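Local coordinates for protein dihydroorotase (Agrobacterium tumefaciens, PDB 2OGJ) that is a zinc-dependent esterase of the amidohydrolase superfamily that deacetylates acetyl-(R)-mandelate in vitro and, less efficiently, acetyl glycolate, at residues 310-315 against 371-376; 296-301 against 390-395. All coordinates share one frame; numbering follows the deposited sequence.

Contact 1: residues 310-315 against 371-376; sequences KLLSVD and LKRLFE
The C-terminal part of helix 304-313 of the amidohydrolase barrel lies against strand 368-382, the partner of strand 348-362 in an antiparallel pair. The two segments bury 287 Å² between them, and no hydrogen bond links them; they meet by van der Waals contact. Its centre is L312. With CG anti to the backbone N (chi1 -172°), this leucine sends CD2 between R373, at the corner of the chain, and F375, whose side chains its own crosses at roughly right angles. The methyl reaches CE1 of F375 obliquely, L312 CD2 to F375 CE1 being 3.7 Å, while L312 CB lies in the ring plane at the edge, 4.0 Å from the same F375 CE1. R373 meets the same methyl at two places, through CB and through its guanidinium. R373 CB stands 4.1 Å from L312 CD2, and the bend at chi3 (81°) turns the guanidinium so that one face looks onto the methyl; L312 CD2 sits over its centre, 4.2 Å above the plane of the R373 guanidinium. The charged group thus lies along the exposed margin of an apolar patch. A second, more buried contact involves L371, whose CG lies beside its own backbone N and whose CD2 reaches the helix backbone, 3.9 Å from K310 CA. Beyond the two segments, S309 OG accepts a hydrogen bond from F375 N, tying strand to helix, and K310 NZ binds T362 O on strand 348-362. S313 closes the contact with both of its side-chain atoms in use: OG turns back to hydrogen-bond K310 O from 28° out of the carbonyl plane, and S313 CB rests 3.6 Å from L371 CD2.

Contact 2: residues 296-301 against 390-395; sequences SMNFPV and SRYIPR
The loop between helices 272-280 and 304-313 meets the C-terminal tail of the chain around one buried aromatic ring, that of Y392. Its side chain points at the loop, with CG anti to the backbone N, so that one ring face and the hydroxyl edge are both engaged there. M297, a selenomethionine, takes the face. Its chain runs extended through chi1 and chi2 and crosses the tyrosine side chain at about a right angle, passing over one face; M297 CG lies 4.3 Å from the centroid of the Y392 ring, offset toward the rim, a CH-pi contact. The chain then bends at chi3 (66°), and M297 SE stands obliquely at 4.8 Å from the Y392 centroid, which meets the definition of a Met-aromatic contact. M297 also contributes its carbonyl, with O 3.6 Å from Y392 CE2. N298 takes the edge. Its CG is anti to the backbone N as well, and OD1 is carried into the plane of the ring, where Y392 OH donates a hydrogen bond of 2.5 Å to N298 OD1. The C=O...O angle of 123° puts the hydroxyl on an in-plane lone pair of the amide, although amide and ring planes stand 89° apart. Y392 N is also hydrogen-bonded to D303 OD1, just before helix 304-313, a second tie to the same loop. Because the phenol is the donor, the N298 amide is oriented with its oxygen toward Y392, and this polar bond and the face packing together would restrain the ring's position and rotation.

How the contacts relate
Contact 1 and contact 2 lie 16 Å apart between centres but are joined along two short connections: 302-303 lead from 296-301 into helix 304-313, which carries 310-315, and strands 368-382 and 385-388 lead from 371-376 to 390-395. R391 bridges them directly, its CD 3.4 Å from F375 O and its NH1 in a long, weak ion pair with E376 OE2; K310 NZ also approaches P300 O at 3.7 Å. Neither contact supplies a metal ligand. Both lie at similar range from the binuclear site: between side chains, M297 is about 10 Å from H79 and D291, and K310 about 11 Å from D291.

Contact 1: residues 310-315 against 371-376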
loop_
_atom_site.group_PDB
_atom_site.type_symbol
_atom_site.label_atom_id
_atom_site.label_comp_id
_atom_site.label_asym_id
_atom_site.label_seq_id
_atom_site.Cartn_x
_atom_site.Cartn_y
_atom_site.Cartn_z
ATOM N N LYS A 310 31.194 -8.639 -29.686
ATOM C CA LYS A 310 31.203 -7.251 -29.203
ATOM C C LYS A 310 32.287 -7.068 -28.140
ATOM O O LYS A 310 32.964 -6.033 -28.099
ATOM C CB LYS A 310 29.835 -6.865 -28.622
ATOM C CG LYS A 310 28.697 -6.857 -29.644
ATOM C CD LYS A 310 27.384 -6.443 -29.003
ATOM C CE LYS A 310 26.260 -6.421 -30.014
ATOM N NZ LYS A 310 24.931 -6.312 -29.347
ATOM N N LEU A 311 32.454 -8.075 -27.285
ATOM C CA LEU A 311 33.469 -8.013 -26.244
ATOM C C LEU A 311 34.842 -8.095 -26.883
ATOM O O LEU A 311 35.764 -7.393 -26.487
ATOM C CB LEU A 311 33.285 -9.149 -25.238
ATOM C CG LEU A 311 32.406 -8.873 -24.013
ATOM C CD1 LEU A 311 32.912 -7.615 -23.311
ATOM C CD2 LEU A 311 30.939 -8.727 -24.422
ATOM N N LEU A 312 34.972 -8.956 -27.882
ATOM C CA LEU A 312 36.235 -9.107 -28.595
ATOM C C LEU A 312 36.588 -7.803 -29.297
ATOM O O LEU A 312 37.758 -7.489 -29.465
ATOM C CB LEU A 312 36.139 -10.214 -29.653
ATOM C CG LEU A 312 37.464 -10.588 -30.315
ATOM C CD1 LEU A 312 38.270 -11.419 -29.335
ATOM C CD2 LEU A 312 37.219 -11.389 -31.572
ATOM N N SER A 313 35.565 -7.059 -29.711
ATOM C CA SER A 313 35.754 -5.800 -30.416
ATOM C C SER A 313 36.199 -4.670 -29.501
ATOM O O SER A 313 36.778 -3.697 -29.968
ATOM C CB SER A 313 34.465 -5.393 -31.131
ATOM O OG SER A 313 33.552 -4.784 -30.235
ATOM N N VAL A 314 35.913 -4.768 -28.209
ATOM C CA VAL A 314 36.348 -3.716 -27.297
ATOM C C VAL A 314 37.548 -4.183 -26.495
ATOM O O VAL A 314 37.717 -3.855 -25.321
ATOM C CB VAL A 314 35.224 -3.235 -26.352
ATOM C CG1 VAL A 314 34.224 -2.378 -27.133
ATOM C CG2 VAL A 314 34.540 -4.420 -25.702
ATOM N N ASP A 315 38.365 -4.983 -27.169
ATOM C CA ASP A 315 39.614 -5.484 -26.643
ATOM C C ASP A 315 39.654 -6.512 -25.531
ATOM O O ASP A 315 40.438 -6.383 -24.596
ATOM C CB ASP A 315 40.489 -4.300 -26.245
ATOM C CG ASP A 315 41.870 -4.378 -26.845
ATOM O OD1 ASP A 315 41.966 -4.463 -28.088
ATOM O OD2 ASP A 315 42.856 -4.351 -26.080
ATOM N N LEU A 371 31.780 -4.754 -36.041
ATOM C CA LEU A 371 32.709 -5.829 -35.705
ATOM C C LEU A 371 33.522 -6.304 -36.920
ATOM O O LEU A 371 32.978 -6.582 -37.989
ATOM C CB LEU A 371 31.927 -7.002 -35.092
ATOM C CG LEU A 371 30.798 -6.590 -34.132
ATOM C CD1 LEU A 371 29.919 -7.774 -33.809
ATOM C CD2 LEU A 371 31.385 -5.995 -32.875
ATOM N N LYS A 372 34.835 -6.387 -36.731
ATOM C CA LYS A 372 35.763 -6.801 -37.779
ATOM C C LYS A 372 36.070 -8.302 -37.742
ATOM O O LYS A 372 36.658 -8.849 -38.677
ATOM C CB LYS A 372 37.069 -6.005 -37.650
ATOM C CG LYS A 372 36.913 -4.486 -37.773
ATOM C CD LYS A 372 36.297 -4.110 -39.106
ATOM C CE LYS A 372 36.364 -2.616 -39.351
ATOM N NZ LYS A 372 35.699 -2.256 -40.642
ATOM N N ARG A 373 35.678 -8.959 -36.655
ATOM C CA ARG A 373 35.883 -10.393 -36.491
ATOM C C ARG A 373 34.629 -10.973 -35.858
ATOM O O ARG A 373 34.053 -10.381 -34.951
ATOM C CB ARG A 373 37.102 -10.661 -35.618
ATOM C CG ARG A 373 38.390 -10.243 -36.286
ATOM C CD ARG A 373 39.476 -9.990 -35.270
ATOM N NE ARG A 373 40.128 -11.206 -34.798
ATOM C CZ ARG A 373 40.920 -11.251 -33.730
ATOM N NH1 ARG A 373 41.151 -10.152 -33.021
ATOM N NH2 ARG A 373 41.495 -12.392 -33.375
ATOM N N LEU A 374 34.203 -12.131 -36.343
ATOM C CA LEU A 374 32.993 -12.742 -35.833
ATOM C C LEU A 374 33.049 -14.194 -35.412
ATOM O O LEU A 374 33.463 -15.070 -36.176
ATOM C CB LEU A 374 31.882 -12.601 -36.865
ATOM C CG LEU A 374 31.411 -11.181 -37.127
ATOM C CD1 LEU A 374 30.445 -11.204 -38.294
ATOM C CD2 LEU A 374 30.767 -10.606 -35.871
ATOM N N PHE A 375 32.627 -14.449 -34.182
ATOM C CA PHE A 375 32.561 -15.814 -33.733
ATOM C C PHE A 375 31.389 -16.344 -34.538
ATOM O O PHE A 375 30.330 -15.712 -34.608
ATOM C CB PHE A 375 32.280 -15.908 -32.237
ATOM C CG PHE A 375 33.463 -15.583 -31.386
ATOM C CD1 PHE A 375 33.772 -14.259 -31.077
ATOM C CD2 PHE A 375 34.292 -16.601 -30.913
ATOM C CE1 PHE A 375 34.891 -13.949 -30.313
ATOM C CE2 PHE A 375 35.415 -16.305 -30.147
ATOM C CZ PHE A 375 35.716 -14.976 -29.844
ATOM N N GLU A 376 31.602 -17.481 -35.187
ATOM C CA GLU A 376 30.558 -18.082 -35.997
ATOM C C GLU A 376 30.456 -19.586 -35.722
ATOM O O GLU A 376 31.271 -20.376 -36.199
ATOM C CB GLU A 376 30.838 -17.810 -37.477
ATOM C CG GLU A 376 29.576 -17.668 -38.295
ATOM C CD GLU A 376 29.379 -16.258 -38.844
ATOM O OE1 GLU A 376 29.991 -15.312 -38.300
ATOM O OE2 GLU A 376 28.602 -16.089 -39.815
#

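Contact 2: residues 296-301 against 390-395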
loop_
_atom_site.group_PDB
_atom_site.type_symbol
_atom_site.label_atom_id
_atom_site.label_comp_id
_atom_site.label_asym_id
_atom_site.label_seq_id
_atom_site.Cartn_x
_atom_site.Cartn_y
_atom_site.Cartn_z
ATOM N N SER A 296 14.740 -9.062 -26.757
ATOM C CA SER A 296 16.122 -8.688 -26.995
ATOM C C SER A 296 16.734 -9.535 -28.104
ATOM O O SER A 296 17.732 -9.145 -28.697
ATOM C CB SER A 296 16.949 -8.829 -25.717
ATOM O OG SER A 296 16.988 -10.171 -25.273
HETATM N N MSE A 297 16.120 -10.681 -28.400
HETATM C CA MSE A 297 16.657 -11.579 -29.423
HETATM C C MSE A 297 16.663 -11.015 -30.830
HETATM O O MSE A 297 17.700 -11.027 -31.487
HETATM C CB MSE A 297 15.935 -12.943 -29.440
HETATM C CG MSE A 297 16.508 -13.898 -30.508
HETATM SE SE MSE A 297 15.884 -15.559 -30.462
HETATM C CE MSE A 297 14.222 -15.210 -30.884
ATOM N N ASN A 298 15.538 -10.502 -31.305
ATOM C CA ASN A 298 15.548 -10.011 -32.668
ATOM C C ASN A 298 16.415 -8.781 -32.881
ATOM O O ASN A 298 17.221 -8.745 -33.811
ATOM C CB ASN A 298 14.133 -9.738 -33.194
ATOM C CG ASN A 298 14.125 -9.426 -34.700
ATOM O OD1 ASN A 298 14.289 -10.321 -35.527
ATOM N ND2 ASN A 298 13.952 -8.153 -35.052
ATOM N N PHE A 299 16.284 -7.775 -32.030
ATOM C CA PHE A 299 17.083 -6.604 -32.268
ATOM C C PHE A 299 18.403 -6.442 -31.538
ATOM O O PHE A 299 19.454 -6.766 -32.091
ATOM C CB PHE A 299 16.282 -5.313 -32.094
ATOM C CG PHE A 299 17.147 -4.078 -32.104
ATOM C CD1 PHE A 299 18.043 -3.854 -33.141
ATOM C CD2 PHE A 299 17.108 -3.171 -31.055
ATOM C CE1 PHE A 299 18.883 -2.751 -33.129
ATOM C CE2 PHE A 299 17.946 -2.064 -31.040
ATOM C CZ PHE A 299 18.835 -1.857 -32.078
ATOM N N PRO A 300 18.382 -5.962 -30.288
ATOM C CA PRO A 300 19.691 -5.797 -29.637
ATOM C C PRO A 300 20.626 -7.011 -29.771
ATOM O O PRO A 300 21.524 -7.057 -30.609
ATOM C CB PRO A 300 19.325 -5.505 -28.175
ATOM C CG PRO A 300 17.831 -5.197 -28.207
ATOM C CD PRO A 300 17.306 -6.074 -29.294
ATOM N N VAL A 301 20.377 -7.991 -28.914
ATOM C CA VAL A 301 21.138 -9.228 -28.827
ATOM C C VAL A 301 20.697 -10.198 -29.896
ATOM O O VAL A 301 19.514 -10.508 -29.996
ATOM C CB VAL A 301 20.861 -9.916 -27.486
ATOM C CG1 VAL A 301 21.851 -11.028 -27.242
ATOM C CG2 VAL A 301 20.874 -8.900 -26.396
ATOM N N SER A 390 24.493 -22.100 -36.410
ATOM C CA SER A 390 24.581 -20.899 -37.233
ATOM C C SER A 390 24.099 -19.669 -36.455
ATOM O O SER A 390 23.252 -19.775 -35.555
ATOM C CB SER A 390 23.738 -21.082 -38.496
ATOM O OG SER A 390 23.500 -19.848 -39.147
ATOM N N ARG A 391 24.655 -18.505 -36.786
ATOM C CA ARG A 391 24.265 -17.266 -36.129
ATOM C C ARG A 391 22.825 -16.953 -36.482
ATOM O O ARG A 391 22.337 -17.387 -37.525
ATOM C CB ARG A 391 25.174 -16.110 -36.556
ATOM C CG ARG A 391 26.488 -16.080 -35.799
ATOM C CD ARG A 391 27.413 -14.959 -36.251
ATOM N NE ARG A 391 26.719 -13.678 -36.310
ATOM C CZ ARG A 391 26.284 -13.115 -37.436
ATOM N NH1 ARG A 391 26.482 -13.722 -38.603
ATOM N NH2 ARG A 391 25.644 -11.950 -37.395
ATOM N N TYR A 392 22.163 -16.215 -35.586
ATOM C CA TYR A 392 20.772 -15.793 -35.717
ATOM C C TYR A 392 20.647 -14.731 -36.794
ATOM O O TYR A 392 21.418 -13.770 -36.846
ATOM C CB TYR A 392 20.263 -15.232 -34.376
ATOM C CG TYR A 392 18.926 -14.517 -34.460
ATOM C CD1 TYR A 392 17.726 -15.229 -34.446
ATOM C CD2 TYR A 392 18.863 -13.118 -34.608
ATOM C CE1 TYR A 392 16.495 -14.574 -34.582
ATOM C CE2 TYR A 392 17.637 -12.449 -34.748
ATOM C CZ TYR A 392 16.459 -13.183 -34.740
ATOM O OH TYR A 392 15.254 -12.543 -34.945
ATOM N N ILE A 393 19.674 -14.911 -37.666
ATOM C CA ILE A 393 19.461 -13.953 -38.722
ATOM C C ILE A 393 18.218 -13.170 -38.343
ATOM O O ILE A 393 17.118 -13.731 -38.254
ATOM C CB ILE A 393 19.270 -14.655 -40.097
ATOM C CG1 ILE A 393 20.454 -15.593 -40.367
ATOM C CG2 ILE A 393 19.165 -13.604 -41.212
ATOM C CD1 ILE A 393 21.782 -14.889 -40.331
ATOM N N PRO A 394 18.382 -11.861 -38.094
ATOM C CA PRO A 394 17.263 -11.001 -37.714
ATOM C C PRO A 394 16.152 -10.947 -38.743
ATOM O O PRO A 394 16.323 -10.398 -39.829
ATOM C CB PRO A 394 17.927 -9.643 -37.470
ATOM C CG PRO A 394 19.128 -9.683 -38.352
ATOM C CD PRO A 394 19.635 -11.090 -38.179
ATOM N N ARG A 395 15.022 -11.559 -38.400
ATOM C CA ARG A 395 13.849 -11.564 -39.263
ATOM C C ARG A 395 13.126 -10.255 -39.035
ATOM O O ARG A 395 11.965 -10.235 -38.617
ATOM C CB ARG A 395 12.921 -12.724 -38.913
ATOM C CG ARG A 395 13.459 -14.058 -39.347
ATOM C CD ARG A 395 12.630 -15.212 -38.834
ATOM N NE ARG A 395 13.365 -16.465 -38.980
ATOM C CZ ARG A 395 14.623 -16.632 -38.571
ATOM N NH1 ARG A 395 15.276 -15.622 -38.000
ATOM N NH2 ARG A 395 15.234 -17.804 -38.729
#